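Local atomic coordinates of maltose-binding protein MalE1 (Thermotoga maritima, PDB entry 6DTU), a protein that binds maltotetraose and, as a periplasmic binding protein of the solute-binding family 1, probably delivers maltodextrins to a membrane transporter. Residues A[104-109]-A[299-304]; A[126-131]-A[196-201]. All blocks are in the same frame, centred on the assembly; numbering follows the deposited sequence.

Contact 1: residues A[104-109]-A[299-304]; sequences IPYAME and DPRLPS. With GLC (alpha-D-glucopyranose), chain C; GLC (alpha-D-glucopyranose), chain B.
Arg301 is held by two acids whose oxygens Glu109 OE1 and Asp299 OD1 lie close to the guanidinium plane. Arg301 NH1 gives an N-H to Glu109 OE1 at 2.8 Å, on the syn lone pair, with carboxylate and guanidinium 14° from coplanar. Arg301 NE and NH2 meet Asp299 side-on, both on OD1, with NE to OD1 at 2.9 Å. Tyr106 OH donates to Asp299 OD2 in a short 2.5 Å bond, from above the carboxylate plane, and sits over one guanidinium face of Arg301. Arginine suits this place because, its rotation fixed by two acids, it still turns N-H groups to sugar: Arg301 NH1 reaches O3 of the chain C glucose at 2.9 Å and NH2 its O2, while Glu109 OE2 accepts from O2 of the chain B glucose. Glu109 and Arg301 belong to the maltotetraose pocket, Asp299 to its second shell; the short strand 302-303 pairs antiparallel with 104-109, part of strand 100-109 in the mixed sheet. Met108 and Leu302 form the hydrogen-bonded pair, Met108 N to Leu302 O at 2.8 Å on a carbonyl lone pair. Ser304 N also binds Tyr106 O, but from well above the carbonyl plane. Tyr106 and Ala107 both face Gln264 of strand 260-268, a classic beta bulge. Met108 CG packs on Leu302 CB at 3.7 Å, and Ala107 CB lies 3.7 Å from Arg301 CB, letting the arginine run close by.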
ATOM      1  N   ILE A 104      10.556  -0.907 -12.097  1.00 13.46           N
ATOM      2  CA  ILE A 104      10.686  -2.356 -11.978  1.00 15.42           C
ATOM      3  C   ILE A 104       9.898  -2.797 -10.757  1.00 12.84           C
ATOM      4  O   ILE A 104      10.301  -2.500  -9.607  1.00 12.81           O
ATOM      5  CB  ILE A 104      12.158  -2.794 -11.928  1.00 15.75           C
ATOM      6  CG1 ILE A 104      12.893  -2.376 -13.214  1.00 20.85           C
ATOM      7  CG2 ILE A 104      12.250  -4.318 -11.804  1.00 17.28           C
ATOM      8  CD1 ILE A 104      14.137  -3.179 -13.530  1.00 26.89           C
ATOM      9  N   PRO A 105       8.778  -3.499 -10.921  1.00 13.62           N
ATOM     10  CA  PRO A 105       7.966  -3.931  -9.778  1.00 13.55           C
ATOM     11  C   PRO A 105       8.582  -5.138  -9.093  1.00 15.11           C
ATOM     12  O   PRO A 105       9.122  -6.047  -9.733  1.00 14.54           O
ATOM     13  CB  PRO A 105       6.642  -4.334 -10.435  1.00 15.01           C
ATOM     14  CG  PRO A 105       7.075  -4.815 -11.808  1.00 13.68           C
ATOM     15  CD  PRO A 105       8.228  -3.961 -12.209  1.00 13.81           C
ATOM     16  N   TYR A 106       8.504  -5.152  -7.769  1.00 12.49           N
ATOM     17  CA  TYR A 106       8.965  -6.323  -7.038  1.00 11.00           C
ATOM     18  C   TYR A 106       7.847  -7.096  -6.352  1.00 11.73           C
ATOM     19  O   TYR A 106       8.043  -8.274  -6.033  1.00 13.52           O
ATOM     20  CB  TYR A 106      10.091  -5.964  -6.046  1.00 12.97           C
ATOM     21  CG  TYR A 106       9.679  -5.321  -4.728  1.00 13.63           C
ATOM     22  CD1 TYR A 106       9.329  -6.092  -3.632  1.00 13.41           C
ATOM     23  CD2 TYR A 106       9.735  -3.943  -4.561  1.00 12.15           C
ATOM     24  CE1 TYR A 106       8.971  -5.504  -2.438  1.00 13.92           C
ATOM     25  CE2 TYR A 106       9.386  -3.355  -3.369  1.00 14.77           C
ATOM     26  CZ  TYR A 106       9.021  -4.147  -2.314  1.00 11.65           C
ATOM     27  OH  TYR A 106       8.682  -3.550  -1.114  1.00 14.22           O
ATOM     28  N   ALA A 107       6.688  -6.488  -6.131  1.00 12.91           N
ATOM     29  CA  ALA A 107       5.611  -7.187  -5.439  1.00 12.67           C
ATOM     30  C   ALA A 107       4.309  -6.432  -5.621  1.00 14.32           C
ATOM     31  O   ALA A 107       4.303  -5.219  -5.854  1.00 14.13           O
ATOM     32  CB  ALA A 107       5.885  -7.297  -3.933  1.00 15.62           C
ATOM     33  N   MET A 108       3.208  -7.157  -5.505  1.00 15.07           N
ATOM     34  CA  MET A 108       1.904  -6.541  -5.292  1.00 13.89           C
ATOM     35  C   MET A 108       1.434  -6.828  -3.870  1.00 15.13           C
ATOM     36  O   MET A 108       2.059  -7.585  -3.119  1.00 12.56           O
ATOM     37  CB  MET A 108       0.871  -6.990  -6.333  1.00 18.47           C
ATOM     38  CG  MET A 108       0.493  -8.435  -6.208  1.00 14.83           C
ATOM     39  SD  MET A 108      -0.868  -8.910  -7.309  1.00 23.07           S
ATOM     40  CE  MET A 108      -2.289  -8.637  -6.245  1.00 23.16           C
ATOM     41  N   GLU A 109       0.325  -6.195  -3.493  1.00 14.03           N
ATOM     42  CA  GLU A 109      -0.102  -6.261  -2.103  1.00 12.71           C
ATOM     43  C   GLU A 109      -1.541  -5.784  -1.997  1.00 11.36           C
ATOM     44  O   GLU A 109      -2.053  -5.081  -2.876  1.00 13.55           O
ATOM     45  CB  GLU A 109       0.780  -5.369  -1.219  1.00 12.55           C
ATOM     46  CG  GLU A 109       0.658  -3.893  -1.612  1.00 11.82           C
ATOM     47  CD  GLU A 109       1.757  -3.023  -1.062  1.00 14.67           C
ATOM     48  OE1 GLU A 109       2.746  -3.559  -0.530  1.00 14.70           O
ATOM     49  OE2 GLU A 109       1.613  -1.792  -1.160  1.00 15.33           O
ATOM     50  N   ASP A 299      11.360  -8.719   2.733  1.00 15.62           N
ATOM     51  CA  ASP A 299      10.195  -7.832   2.740  1.00 13.95           C
ATOM     52  C   ASP A 299       9.057  -8.602   2.082  1.00 13.49           C
ATOM     53  O   ASP A 299       8.731  -8.365   0.909  1.00 15.11           O
ATOM     54  CB  ASP A 299      10.521  -6.545   1.964  1.00 15.70           C
ATOM     55  CG  ASP A 299       9.352  -5.596   1.841  1.00 14.01           C
ATOM     56  OD1 ASP A 299       8.336  -5.787   2.532  1.00 15.99           O
ATOM     57  OD2 ASP A 299       9.463  -4.630   1.043  1.00 14.62           O
ATOM     58  N   PRO A 300       8.428  -9.527   2.796  1.00 14.60           N
ATOM     59  CA  PRO A 300       7.529 -10.497   2.138  1.00 13.82           C
ATOM     60  C   PRO A 300       6.152  -9.946   1.800  1.00 14.55           C
ATOM     61  O   PRO A 300       5.305  -9.734   2.678  1.00 16.46           O
ATOM     62  CB  PRO A 300       7.464 -11.658   3.142  1.00 16.15           C
ATOM     63  CG  PRO A 300       7.706 -11.025   4.464  1.00 16.56           C
ATOM     64  CD  PRO A 300       8.686  -9.899   4.212  1.00 15.29           C
ATOM     65  N   ARG A 301       5.916  -9.748   0.500  1.00 14.14           N
ATOM     66  CA  ARG A 301       4.603  -9.371  -0.030  1.00 12.58           C
ATOM     67  C   ARG A 301       4.177 -10.415  -1.075  1.00 17.60           C
ATOM     68  O   ARG A 301       4.342 -11.616  -0.818  1.00 17.27           O
ATOM     69  CB  ARG A 301       4.630  -7.919  -0.547  1.00 14.18           C
ATOM     70  CG  ARG A 301       5.238  -6.983   0.496  1.00 13.56           C
ATOM     71  CD  ARG A 301       5.252  -5.520   0.100  1.00 11.84           C
ATOM     72  NE  ARG A 301       6.174  -4.752   0.948  1.00 12.48           N
ATOM     73  CZ  ARG A 301       6.080  -3.452   1.210  1.00 13.10           C
ATOM     74  NH1 ARG A 301       5.062  -2.711   0.735  1.00 13.03           N
ATOM     75  NH2 ARG A 301       7.035  -2.892   1.957  1.00 12.72           N
ATOM     76  N   LEU A 302       3.659 -10.007  -2.246  1.00 16.00           N
ATOM     77  CA  LEU A 302       3.248 -10.963  -3.280  1.00 15.19           C
ATOM     78  C   LEU A 302       4.144 -10.753  -4.503  1.00 15.53           C
ATOM     79  O   LEU A 302       3.892  -9.835  -5.295  1.00 15.06           O
ATOM     80  CB  LEU A 302       1.766 -10.766  -3.646  1.00 13.99           C
ATOM     81  CG  LEU A 302       0.744 -10.900  -2.503  1.00 17.80           C
ATOM     82  CD1 LEU A 302      -0.674 -10.579  -2.943  1.00 15.08           C
ATOM     83  CD2 LEU A 302       0.781 -12.265  -1.886  1.00 16.27           C
ATOM     84  N   PRO A 303       5.184 -11.575  -4.718  1.00 15.14           N
ATOM     85  CA  PRO A 303       6.193 -11.247  -5.747  1.00 13.29           C
ATOM     86  C   PRO A 303       5.637 -11.034  -7.147  1.00 15.09           C
ATOM     87  O   PRO A 303       4.762 -11.766  -7.604  1.00 16.55           O
ATOM     88  CB  PRO A 303       7.165 -12.430  -5.684  1.00 14.71           C
ATOM     89  CG  PRO A 303       7.093 -12.852  -4.215  1.00 12.70           C
ATOM     90  CD  PRO A 303       5.629 -12.676  -3.844  1.00 14.62           C
ATOM     91  N   SER A 304       6.157 -10.001  -7.821  1.00 15.74           N
ATOM     92  CA  SER A 304       5.761  -9.669  -9.189  1.00 13.57           C
ATOM     93  C   SER A 304       6.540 -10.414 -10.255  1.00 16.10           C
ATOM     94  O   SER A 304       6.087 -10.462 -11.404  1.00 12.71           O
ATOM     95  CB  SER A 304       5.837  -8.162  -9.438  1.00 13.64           C
ATOM     96  OG  SER A 304       4.872  -7.479  -8.660  1.00 16.12           O
TER
HETATM   97  C1  GLC C   1       5.881   0.784   5.043  1.00 18.36           C
HETATM   98  C2  GLC C   1       5.631   0.068   3.775  1.00 12.38           C
HETATM   99  C3  GLC C   1       4.658   0.775   2.923  1.00 14.23           C
HETATM  100  C4  GLC C   1       3.372   0.993   3.641  1.00 12.37           C
HETATM  101  C5  GLC C   1       3.609   1.845   4.917  1.00 13.32           C
HETATM  102  C6  GLC C   1       2.493   1.934   5.757  1.00 17.14           C
HETATM  103  O1  GLC C   1       6.504   2.002   4.787  1.00 21.14           O
HETATM  104  O2  GLC C   1       6.921  -0.054   3.094  1.00 15.09           O
HETATM  105  O3  GLC C   1       4.457  -0.065   1.729  1.00 13.99           O
HETATM  106  O4  GLC C   1       2.440   1.697   2.776  1.00 13.10           O
HETATM  107  O5  GLC C   1       4.636   1.050   5.739  1.00 15.94           O
HETATM  108  O6  GLC C   1       2.788   2.854   6.813  1.00 20.13           O
HETATM  109  C1  GLC B   2       1.231   1.008   2.651  1.00 12.63           C
HETATM  110  C2  GLC B   2       0.932   0.822   1.208  1.00 12.95           C
HETATM  111  C3  GLC B   2       0.892   2.102   0.507  1.00 13.78           C
HETATM  112  C4  GLC B   2      -0.138   3.031   1.116  1.00 10.93           C
HETATM  113  C5  GLC B   2       0.101   3.232   2.643  1.00 11.85           C
HETATM  114  C6  GLC B   2      -0.993   3.893   3.294  1.00 13.17           C
HETATM  115  O2  GLC B   2       2.034   0.053   0.641  1.00 14.30           O
HETATM  116  O3  GLC B   2       0.481   1.908  -0.898  1.00 12.94           O
HETATM  117  O4  GLC B   2      -0.025   4.366   0.511  1.00 15.28           O
HETATM  118  O5  GLC B   2       0.181   1.837   3.248  1.00 14.15           O
HETATM  119  O6  GLC B   2      -0.565   4.308   4.581  1.00 17.84           O

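Contact 2: residues A[126-131]-A[196-201]; sequences TMDELI and LKRLVD
The polar part of this contact is a salt bridge between Asp128 and Arg198. Arg198 NH1 and NH2 approach end-on and both close on the single oxygen OD1 of Asp128, with NH2 to OD1 at 3.1 Å. That oxygen lies in the guanidinium plane, whereas the carboxylate is turned 59° from it, so the two groups do not form a flat paired bridge. Arg198 spans the distance because its chain is extended, CG anti to the backbone N (chi1 -178°); its NE is held by Glu202, so the guanidinium has two acidic partners. A methyl packs on the flat guanidinium face: Ile131 CD1 lies over its centre, 3.5 Å from Arg198 CZ. An alanine in place of Arg198 would take away the guanidinium, with its bridges to Asp128 and Glu202, and would probably loosen the outer side of the helix pair. Apolar contact lies deeper: Leu199 CD2 meets Ile131 CG1 at 3.8 Å and Met127 CE at 4.1 Å; the bent methionine chain brings CE there, and Phe161 of helix 155-164 touches both Met127 and Leu199. Capping is separate: Thr126 OG1, at the N-cap, accepts from Glu129 N at 3.0 Å. The axes of 127-131 and 196-201 lie 12.1 Å apart at 18°, so long side chains bridge a nearly parallel helix pair packed beside the four-stranded mixed sheet, where Leu130 and Leu199 touch Phe148 of strand 146-149.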
ATOM      1  N   THR A 126     -17.705 -12.583   9.137  1.00 27.08           N
ATOM      2  CA  THR A 126     -18.477 -11.387   8.845  1.00 23.93           C
ATOM      3  C   THR A 126     -18.045 -10.263   9.769  1.00 22.56           C
ATOM      4  O   THR A 126     -17.422 -10.491  10.811  1.00 19.96           O
ATOM      5  CB  THR A 126     -19.979 -11.616   9.023  1.00 23.33           C
ATOM      6  OG1 THR A 126     -20.260 -11.822  10.411  1.00 25.68           O
ATOM      7  CG2 THR A 126     -20.433 -12.823   8.237  1.00 28.47           C
ATOM      8  N   MET A 127     -18.352  -9.034   9.345  1.00 21.65           N
ATOM      9  CA  MET A 127     -18.078  -7.867  10.177  1.00 20.00           C
ATOM     10  C   MET A 127     -18.925  -7.890  11.442  1.00 21.00           C
ATOM     11  O   MET A 127     -18.470  -7.454  12.503  1.00 23.06           O
ATOM     12  CB  MET A 127     -18.285  -6.579   9.372  1.00 22.27           C
ATOM     13  CG  MET A 127     -17.157  -6.249   8.356  1.00 25.56           C
ATOM     14  SD  MET A 127     -15.503  -6.027   9.089  1.00 24.65           S
ATOM     15  CE  MET A 127     -15.747  -4.635  10.207  1.00 24.25           C
ATOM     16  N   ASP A 128     -20.146  -8.416  11.356  1.00 21.31           N
ATOM     17  CA  ASP A 128     -20.960  -8.581  12.558  1.00 21.58           C
ATOM     18  C   ASP A 128     -20.274  -9.493  13.564  1.00 22.19           C
ATOM     19  O   ASP A 128     -20.267  -9.212  14.770  1.00 20.65           O
ATOM     20  CB  ASP A 128     -22.354  -9.113  12.212  1.00 23.40           C
ATOM     21  CG  ASP A 128     -23.258  -8.046  11.607  1.00 27.50           C
ATOM     22  OD1 ASP A 128     -23.075  -6.857  11.924  1.00 30.36           O
ATOM     23  OD2 ASP A 128     -24.197  -8.395  10.868  1.00 34.78           O
ATOM     24  N   GLU A 129     -19.673 -10.584  13.081  1.00 21.37           N
ATOM     25  CA  GLU A 129     -18.913 -11.468  13.957  1.00 23.82           C
ATOM     26  C   GLU A 129     -17.650 -10.783  14.464  1.00 21.81           C
ATOM     27  O   GLU A 129     -17.302 -10.904  15.645  1.00 19.55           O
ATOM     28  CB  GLU A 129     -18.563 -12.738  13.184  1.00 25.34           C
ATOM     29  CG  GLU A 129     -18.088 -13.917  14.007  1.00 29.67           C
ATOM     30  CD  GLU A 129     -17.469 -15.004  13.141  1.00 34.03           C
ATOM     31  OE1 GLU A 129     -17.754 -15.023  11.922  1.00 33.10           O
ATOM     32  OE2 GLU A 129     -16.701 -15.835  13.677  1.00 38.29           O
ATOM     33  N   LEU A 130     -16.965 -10.033  13.595  1.00 20.52           N
ATOM     34  CA  LEU A 130     -15.774  -9.321  14.039  1.00 19.24           C
ATOM     35  C   LEU A 130     -16.116  -8.321  15.135  1.00 20.05           C
ATOM     36  O   LEU A 130     -15.401  -8.221  16.139  1.00 17.88           O
ATOM     37  CB  LEU A 130     -15.059  -8.661  12.848  1.00 20.00           C
ATOM     38  CG  LEU A 130     -13.809  -7.808  13.128  1.00 19.75           C
ATOM     39  CD1 LEU A 130     -12.859  -7.840  11.948  1.00 18.78           C
ATOM     40  CD2 LEU A 130     -14.145  -6.346  13.454  1.00 20.01           C
ATOM     41  N   ILE A 131     -17.237  -7.609  14.988  1.00 20.12           N
ATOM     42  CA  ILE A 131     -17.638  -6.630  15.996  1.00 19.17           C
ATOM     43  C   ILE A 131     -17.884  -7.298  17.345  1.00 20.64           C
ATOM     44  O   ILE A 131     -17.450  -6.795  18.386  1.00 18.20           O
ATOM     45  CB  ILE A 131     -18.856  -5.821  15.519  1.00 19.16           C
ATOM     46  CG1 ILE A 131     -18.439  -4.892  14.381  1.00 22.38           C
ATOM     47  CG2 ILE A 131     -19.456  -5.041  16.676  1.00 21.20           C
ATOM     48  CD1 ILE A 131     -19.605  -4.305  13.611  1.00 24.48           C
ATOM     49  N   LEU A 196     -17.746   2.466   8.917  1.00 16.16           N
ATOM     50  CA  LEU A 196     -16.669   3.003   9.744  1.00 20.98           C
ATOM     51  C   LEU A 196     -17.233   3.743  10.945  1.00 17.14           C
ATOM     52  O   LEU A 196     -16.771   3.549  12.078  1.00 19.48           O
ATOM     53  CB  LEU A 196     -15.783   3.942   8.915  1.00 17.58           C
ATOM     54  CG  LEU A 196     -14.788   4.810   9.699  1.00 17.97           C
ATOM     55  CD1 LEU A 196     -13.802   3.905  10.426  1.00 16.01           C
ATOM     56  CD2 LEU A 196     -14.090   5.771   8.765  1.00 20.39           C
ATOM     57  N   LYS A 197     -18.263   4.562  10.726  1.00 19.49           N
ATOM     58  CA  LYS A 197     -18.824   5.311  11.845  1.00 18.11           C
ATOM     59  C   LYS A 197     -19.464   4.383  12.871  1.00 20.55           C
ATOM     60  O   LYS A 197     -19.347   4.616  14.081  1.00 19.33           O
ATOM     61  CB  LYS A 197     -19.812   6.374  11.358  1.00 25.50           C
ATOM     62  CG  LYS A 197     -20.280   7.270  12.493  1.00 23.94           C
ATOM     63  CD  LYS A 197     -21.021   8.503  12.029  1.00 31.90           C
ATOM     64  CE  LYS A 197     -21.176   9.456  13.202  1.00 34.62           C
ATOM     65  NZ  LYS A 197     -19.960  10.317  13.348  1.00 35.54           N
ATOM     66  N   ARG A 198     -20.094   3.298  12.411  1.00 19.91           N
ATOM     67  CA  ARG A 198     -20.634   2.303  13.331  1.00 22.86           C
ATOM     68  C   ARG A 198     -19.536   1.720  14.215  1.00 20.01           C
ATOM     69  O   ARG A 198     -19.706   1.593  15.430  1.00 19.63           O
ATOM     70  CB  ARG A 198     -21.341   1.198  12.544  1.00 20.70           C
ATOM     71  CG  ARG A 198     -21.971   0.129  13.435  1.00 29.35           C
ATOM     72  CD  ARG A 198     -22.455  -1.075  12.634  1.00 29.19           C
ATOM     73  NE  ARG A 198     -22.733  -2.222  13.495  1.00 29.79           N
ATOM     74  CZ  ARG A 198     -22.909  -3.460  13.042  1.00 29.20           C
ATOM     75  NH1 ARG A 198     -22.817  -3.708  11.743  1.00 30.96           N
ATOM     76  NH2 ARG A 198     -23.156  -4.460  13.884  1.00 32.76           N
ATOM     77  N   LEU A 199     -18.383   1.394  13.628  1.00 18.86           N
ATOM     78  CA  LEU A 199     -17.273   0.859  14.411  1.00 20.02           C
ATOM     79  C   LEU A 199     -16.820   1.838  15.494  1.00 19.86           C
ATOM     80  O   LEU A 199     -16.509   1.432  16.624  1.00 18.83           O
ATOM     81  CB  LEU A 199     -16.101   0.527  13.487  1.00 17.10           C
ATOM     82  CG  LEU A 199     -16.295  -0.500  12.375  1.00 20.25           C
ATOM     83  CD1 LEU A 199     -14.960  -0.740  11.689  1.00 18.60           C
ATOM     84  CD2 LEU A 199     -16.880  -1.803  12.920  1.00 23.50           C
ATOM     85  N   VAL A 200     -16.775   3.131  15.167  1.00 17.83           N
ATOM     86  CA  VAL A 200     -16.407   4.139  16.153  1.00 20.95           C
ATOM     87  C   VAL A 200     -17.510   4.285  17.192  1.00 20.91           C
ATOM     88  O   VAL A 200     -17.244   4.316  18.402  1.00 21.05           O
ATOM     89  CB  VAL A 200     -16.118   5.477  15.446  1.00 20.78           C
ATOM     90  CG1 VAL A 200     -15.823   6.568  16.466  1.00 22.79           C
ATOM     91  CG2 VAL A 200     -14.948   5.313  14.477  1.00 20.66           C
ATOM     92  N   ASP A 201     -18.765   4.368  16.733  1.00 21.89           N
ATOM     93  CA  ASP A 201     -19.891   4.585  17.640  1.00 24.66           C
ATOM     94  C   ASP A 201     -20.050   3.425  18.603  1.00 24.87           C
ATOM     95  O   ASP A 201     -20.432   3.618  19.762  1.00 27.01           O
ATOM     96  CB  ASP A 201     -21.194   4.753  16.859  1.00 22.68           C
ATOM     97  CG  ASP A 201     -21.297   6.087  16.149  1.00 23.82           C
ATOM     98  OD1 ASP A 201     -20.488   7.002  16.432  1.00 25.95           O
ATOM     99  OD2 ASP A 201     -22.229   6.230  15.329  1.00 34.00           O
TER

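In the fold
The two contacts lie on opposite sides of the chain's centre, about 31 Å between their centres, and share no helix or strand. Contact 1 is buried at the sugar pocket and joins a strand to the short strand after helix 289-298; contact 2 joins helices 127-140 and 187-201 farther out, with a leucine, methionine and isoleucine interior and an exposed aspartate at its margin. Each uses an arginine between two acids. In contact 1 the buried arginine has its remaining N-H groups spent on glucose hydroxyls, and backbone pairing carries much of the rest; in contact 2 the arginine is partly exposed, and side chains alone span the helices.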